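Local atomic coordinates of chitin deacetylase 1 (Bombyx mori, PDB entry 5ZNT), a protein that removes the N-acetyl groups from N-acetylglucosamine residues of chitin, a zinc-dependent hydrolysis that yields chitosan and acetate. Residues Asp17-Pro28 and Pro180-Pro191. Sequence-based numbering, arbitrary orientation.
Sequences DCFCSEDGTVIP and PLWPYTMYFRMP. Unlike the reference sequence in segment 180-191: Pro180 (reference Arg), Trp182 (reference Cys).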
loop_
_atom_site.group_PDB
_atom_site.type_symbol
_atom_site.label_atom_id
_atom_site.label_comp_id
_atom_site.label_asym_id
_atom_site.label_seq_id
_atom_site.Cartn_x
_atom_site.Cartn_y
_atom_site.Cartn_z
ATOM N N ASP A 17 -18.348 -6.924 -6.224
ATOM C CA ASP A 17 -17.643 -6.352 -7.364
ATOM C C ASP A 17 -17.462 -4.848 -7.227
ATOM O O ASP A 17 -16.519 -4.279 -7.792
ATOM C CB ASP A 17 -18.401 -6.664 -8.655
ATOM C CG ASP A 17 -18.628 -8.142 -8.843
ATOM O OD1 ASP A 17 -17.835 -8.937 -8.286
ATOM O OD2 ASP A 17 -19.593 -8.507 -9.549
ATOM N N CYS A 18 -18.346 -4.195 -6.485
ATOM C CA CYS A 18 -18.447 -2.750 -6.565
ATOM C C CYS A 18 -18.868 -2.226 -5.205
ATOM O O CYS A 18 -19.767 -2.781 -4.561
ATOM C CB CYS A 18 -19.442 -2.334 -7.666
ATOM S SG CYS A 18 -19.558 -0.555 -8.026
ATOM N N PHE A 19 -18.205 -1.162 -4.767
ATOM C CA PHE A 19 -18.619 -0.486 -3.555
ATOM C C PHE A 19 -18.460 1.014 -3.731
ATOM O O PHE A 19 -17.398 1.494 -4.139
ATOM C CB PHE A 19 -17.833 -0.960 -2.323
ATOM C CG PHE A 19 -18.235 -0.241 -1.082
ATOM C CD1 PHE A 19 -19.514 -0.411 -0.559
ATOM C CD2 PHE A 19 -17.383 0.656 -0.475
ATOM C CE1 PHE A 19 -19.909 0.275 0.567
ATOM C CE2 PHE A 19 -17.777 1.345 0.663
ATOM C CZ PHE A 19 -19.042 1.159 1.177
ATOM N N CYS A 20 -19.533 1.747 -3.436
ATOM C CA CYS A 20 -19.511 3.198 -3.452
ATOM C C CYS A 20 -20.580 3.707 -2.495
ATOM O O CYS A 20 -21.535 3.002 -2.162
ATOM C CB CYS A 20 -19.741 3.772 -4.860
ATOM S SG CYS A 20 -21.403 3.515 -5.569
ATOM N N SER A 21 -20.393 4.940 -2.048
ATOM C CA SER A 21 -21.436 5.713 -1.395
ATOM C C SER A 21 -21.340 7.137 -1.917
ATOM O O SER A 21 -20.381 7.503 -2.608
ATOM C CB SER A 21 -21.312 5.659 0.131
ATOM O OG SER A 21 -20.236 6.460 0.574
ATOM N N GLU A 22 -22.343 7.956 -1.585
ATOM C CA GLU A 22 -22.415 9.278 -2.201
ATOM C C GLU A 22 -21.222 10.146 -1.802
ATOM O O GLU A 22 -20.683 10.889 -2.631
ATOM C CB GLU A 22 -23.739 9.964 -1.848
ATOM C CG GLU A 22 -23.825 11.414 -2.322
ATOM C CD GLU A 22 -24.978 12.192 -1.688
ATOM O OE1 GLU A 22 -25.502 11.739 -0.645
ATOM O OE2 GLU A 22 -25.344 13.268 -2.225
ATOM N N ASP A 23 -20.772 10.042 -0.551
ATOM C CA ASP A 23 -19.597 10.790 -0.111
ATOM C C ASP A 23 -18.429 9.903 0.326
ATOM O O ASP A 23 -17.445 10.418 0.870
ATOM C CB ASP A 23 -19.973 11.746 1.024
ATOM C CG ASP A 23 -20.498 11.026 2.250
ATOM O OD1 ASP A 23 -20.540 9.774 2.266
ATOM O OD2 ASP A 23 -20.895 11.728 3.202
ATOM N N GLY A 24 -18.503 8.595 0.108
ATOM C CA GLY A 24 -17.385 7.750 0.473
ATOM C C GLY A 24 -17.233 7.468 1.953
ATOM O O GLY A 24 -16.207 6.904 2.342
ATOM N N THR A 25 -18.219 7.836 2.801
ATOM C CA THR A 25 -18.112 7.621 4.243
ATOM C C THR A 25 -18.942 6.462 4.774
ATOM O O THR A 25 -18.781 6.099 5.944
ATOM C CB THR A 25 -18.508 8.886 5.026
ATOM O OG1 THR A 25 -19.879 9.213 4.755
ATOM C CG2 THR A 25 -17.622 10.056 4.651
ATOM N N VAL A 26 -19.801 5.863 3.963
ATOM C CA VAL A 26 -20.686 4.799 4.425
ATOM C C VAL A 26 -19.910 3.496 4.574
ATOM O O VAL A 26 -19.053 3.159 3.747
ATOM C CB VAL A 26 -21.872 4.639 3.457
ATOM C CG1 VAL A 26 -22.764 3.454 3.864
ATOM C CG2 VAL A 26 -22.660 5.952 3.364
ATOM N N ILE A 27 -20.219 2.753 5.630
ATOM C CA ILE A 27 -19.581 1.475 5.925
ATOM C C ILE A 27 -20.133 0.396 5.000
ATOM O O ILE A 27 -21.353 0.334 4.781
ATOM C CB ILE A 27 -19.775 1.118 7.406
ATOM C CG1 ILE A 27 -19.173 2.204 8.290
ATOM C CG2 ILE A 27 -19.209 -0.248 7.721
ATOM C CD1 ILE A 27 -19.485 2.024 9.792
ATOM N N PRO A 28 -19.277 -0.449 4.417
ATOM C CA PRO A 28 -19.776 -1.572 3.615
ATOM C C PRO A 28 -20.778 -2.420 4.386
ATOM O O PRO A 28 -20.660 -2.608 5.599
ATOM C CB PRO A 28 -18.503 -2.362 3.282
ATOM C CG PRO A 28 -17.412 -1.304 3.284
ATOM C CD PRO A 28 -17.808 -0.306 4.343
ATOM N N PRO A 180 -13.294 10.241 7.801
ATOM C CA PRO A 180 -12.458 9.840 6.652
ATOM C C PRO A 180 -13.218 8.887 5.743
ATOM O O PRO A 180 -14.338 8.459 6.039
ATOM C CB PRO A 180 -11.252 9.158 7.306
ATOM C CG PRO A 180 -11.807 8.625 8.619
ATOM C CD PRO A 180 -12.804 9.678 9.073
ATOM N N LEU A 181 -12.589 8.533 4.617
ATOM C CA LEU A 181 -13.276 7.811 3.550
ATOM C C LEU A 181 -12.901 6.332 3.554
ATOM O O LEU A 181 -11.753 5.972 3.834
ATOM C CB LEU A 181 -12.955 8.428 2.180
ATOM C CG LEU A 181 -13.807 9.618 1.711
ATOM C CD1 LEU A 181 -13.761 10.764 2.705
ATOM C CD2 LEU A 181 -13.371 10.107 0.328
ATOM N N TRP A 182 -13.886 5.478 3.258
ATOM C CA TRP A 182 -13.678 4.068 2.973
ATOM C C TRP A 182 -13.143 3.910 1.546
ATOM O O TRP A 182 -13.374 4.779 0.695
ATOM C CB TRP A 182 -14.995 3.291 3.125
ATOM C CG TRP A 182 -15.292 2.949 4.554
ATOM C CD1 TRP A 182 -15.816 3.782 5.519
ATOM C CD2 TRP A 182 -15.042 1.691 5.198
ATOM N NE1 TRP A 182 -15.915 3.103 6.720
ATOM C CE2 TRP A 182 -15.457 1.820 6.544
ATOM C CE3 TRP A 182 -14.539 0.456 4.756
ATOM C CZ2 TRP A 182 -15.351 0.774 7.459
ATOM C CZ3 TRP A 182 -14.430 -0.583 5.672
ATOM C CH2 TRP A 182 -14.845 -0.418 7.005
ATOM N N PRO A 183 -12.435 2.813 1.257
ATOM C CA PRO A 183 -12.070 2.524 -0.141
ATOM C C PRO A 183 -13.306 2.549 -1.026
ATOM O O PRO A 183 -14.436 2.379 -0.553
ATOM C CB PRO A 183 -11.463 1.114 -0.084
ATOM C CG PRO A 183 -10.940 0.989 1.322
ATOM C CD PRO A 183 -11.896 1.807 2.196
ATOM N N TYR A 184 -13.083 2.760 -2.321
ATOM C CA TYR A 184 -14.176 2.789 -3.278
ATOM C C TYR A 184 -13.673 2.214 -4.594
ATOM O O TYR A 184 -12.465 2.177 -4.849
ATOM C CB TYR A 184 -14.733 4.219 -3.441
ATOM C CG TYR A 184 -13.696 5.255 -3.804
ATOM C CD1 TYR A 184 -13.340 5.471 -5.136
ATOM C CD2 TYR A 184 -13.081 6.027 -2.823
ATOM C CE1 TYR A 184 -12.387 6.408 -5.479
ATOM C CE2 TYR A 184 -12.116 6.963 -3.152
ATOM C CZ TYR A 184 -11.776 7.145 -4.482
ATOM O OH TYR A 184 -10.832 8.075 -4.823
ATOM N N THR A 185 -14.594 1.711 -5.413
ATOM C CA THR A 185 -14.210 1.298 -6.756
ATOM C C THR A 185 -14.363 2.473 -7.717
ATOM O O THR A 185 -15.061 3.451 -7.441
ATOM C CB THR A 185 -15.031 0.099 -7.249
ATOM O OG1 THR A 185 -16.397 0.476 -7.418
ATOM C CG2 THR A 185 -14.956 -1.048 -6.258
ATOM N N MET A 186 -13.663 2.392 -8.840
ATOM C CA MET A 186 -13.644 3.497 -9.779
ATOM C C MET A 186 -14.712 3.372 -10.870
ATOM O O MET A 186 -14.641 4.095 -11.866
ATOM C CB MET A 186 -12.255 3.629 -10.418
ATOM C CG MET A 186 -11.101 3.957 -9.449
ATOM S SD MET A 186 -11.218 5.598 -8.686
ATOM C CE MET A 186 -11.937 6.528 -9.997
ATOM N N TYR A 187 -15.692 2.474 -10.708
ATOM C CA TYR A 187 -16.775 2.399 -11.690
ATOM C C TYR A 187 -17.591 3.688 -11.717
ATOM O O TYR A 187 -18.164 4.046 -12.752
ATOM C CB TYR A 187 -17.716 1.242 -11.372
ATOM C CG TYR A 187 -17.191 -0.157 -11.576
ATOM C CD1 TYR A 187 -16.998 -0.676 -12.859
ATOM C CD2 TYR A 187 -16.949 -0.990 -10.482
ATOM C CE1 TYR A 187 -16.554 -1.976 -13.045
ATOM C CE2 TYR A 187 -16.501 -2.291 -10.659
ATOM C CZ TYR A 187 -16.313 -2.780 -11.938
ATOM O OH TYR A 187 -15.866 -4.076 -12.082
ATOM N N PHE A 188 -17.667 4.374 -10.585
ATOM C CA PHE A 188 -18.451 5.582 -10.401
ATOM C C PHE A 188 -17.514 6.714 -10.027
ATOM O O PHE A 188 -16.367 6.486 -9.617
ATOM C CB PHE A 188 -19.528 5.374 -9.327
ATOM C CG PHE A 188 -20.559 4.362 -9.724
ATOM C CD1 PHE A 188 -20.383 3.022 -9.436
ATOM C CD2 PHE A 188 -21.685 4.747 -10.443
ATOM C CE1 PHE A 188 -21.321 2.075 -9.830
ATOM C CE2 PHE A 188 -22.632 3.803 -10.839
ATOM C CZ PHE A 188 -22.447 2.465 -10.531
ATOM N N ARG A 189 -18.014 7.939 -10.205
ATOM C CA ARG A 189 -17.247 9.140 -9.913
ATOM C C ARG A 189 -16.624 9.077 -8.524
ATOM O O ARG A 189 -17.252 8.615 -7.568
ATOM C CB ARG A 189 -18.161 10.366 -10.012
ATOM C CG ARG A 189 -17.441 11.680 -10.044
ATOM C CD ARG A 189 -18.423 12.796 -10.421
ATOM N NE ARG A 189 -19.361 13.077 -9.338
ATOM C CZ ARG A 189 -20.532 13.700 -9.494
ATOM N NH1 ARG A 189 -20.936 14.092 -10.693
ATOM N NH2 ARG A 189 -21.302 13.917 -8.447
ATOM N N MET A 190 -15.383 9.553 -8.426
ATOM C CA MET A 190 -14.712 9.651 -7.139
ATOM C C MET A 190 -15.577 10.442 -6.164
ATOM O O MET A 190 -16.148 11.474 -6.547
ATOM C CB MET A 190 -13.361 10.361 -7.285
ATOM C CG MET A 190 -12.328 9.594 -8.082
ATOM S SD MET A 190 -10.949 10.669 -8.502
ATOM C CE MET A 190 -10.522 11.324 -6.911
ATOM N N PRO A 191 -15.662 10.024 -4.904
ATOM C CA PRO A 191 -16.505 10.740 -3.941
ATOM C C PRO A 191 -15.796 11.905 -3.269
ATOM O O PRO A 191 -16.187 12.298 -2.167
ATOM C CB PRO A 191 -16.844 9.662 -2.916
ATOM C CG PRO A 191 -15.552 8.820 -2.890
ATOM C CD PRO A 191 -15.070 8.799 -4.322
HETATM O O HOH W 1 -18.943 13.639 -1.767
#
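Trp182 lies against the Ile27-Pro28 corner and can be followed outward from its backbone. CB sits 4.2 Å from Phe19 CE2, near the plane of that ring. CG lies anti to the carbonyl carbon (chi1 -82°), which carries the indole out beside Ile27 and Pro28. CG and CD1 are close to the carbonyl oxygen of Val26. NE1 passes Ile27 CG1 and donates its hydrogen to the backbone oxygen of Asn261. On the benzene side, CE3 and CZ3 lie against Pro28 CD and CG. Pro28 CD stands 3.5 Å from the centroid of the Trp182 six-membered ring, a CH-pi contact over the face. Ile27 CA makes a second one over the five-membered ring. CZ2 meets Ile27 CG2, and CH2, the outermost carbon, still lies 4.0 Å from Pro28 CD. Trp309 of helix 303-311 also meets the indole.

Two backbone bonds join the segments: Trp182 N to Gly24 O at 2.9 Å and Thr185 N to Phe19 O at 3.1 Å. Gly24 has positive phi, and its backbone packs closely against Pro191 CB. Its turn is shaped by Asp23, whose OD1 accepts from Thr25 N, an Asx turn, and from Thr25 OG1 at 2.6 Å. Both donors come from the same face of the carboxylate. A valine in place of Thr25 would probably cost Asp23 OD1 its hydroxyl partner and leave the carboxylate freer to turn.

Farther along, Cys18 SG is 3.6 Å from Phe188 CE1, at the ring edge, and Cys20 SG approaches the same ring obliquely. Their disulfides run to Cys13 and Cys8. Strand 184-185 pairs with strand 209-214, so the contact ties the disulfide-bonded loop before strand 38-45 to the mixed sheet of the deacetylase, away from the zinc. Its chemistry implies a mainly apolar, aromatic hold, to which two backbone hydrogen bonds add direct polar links.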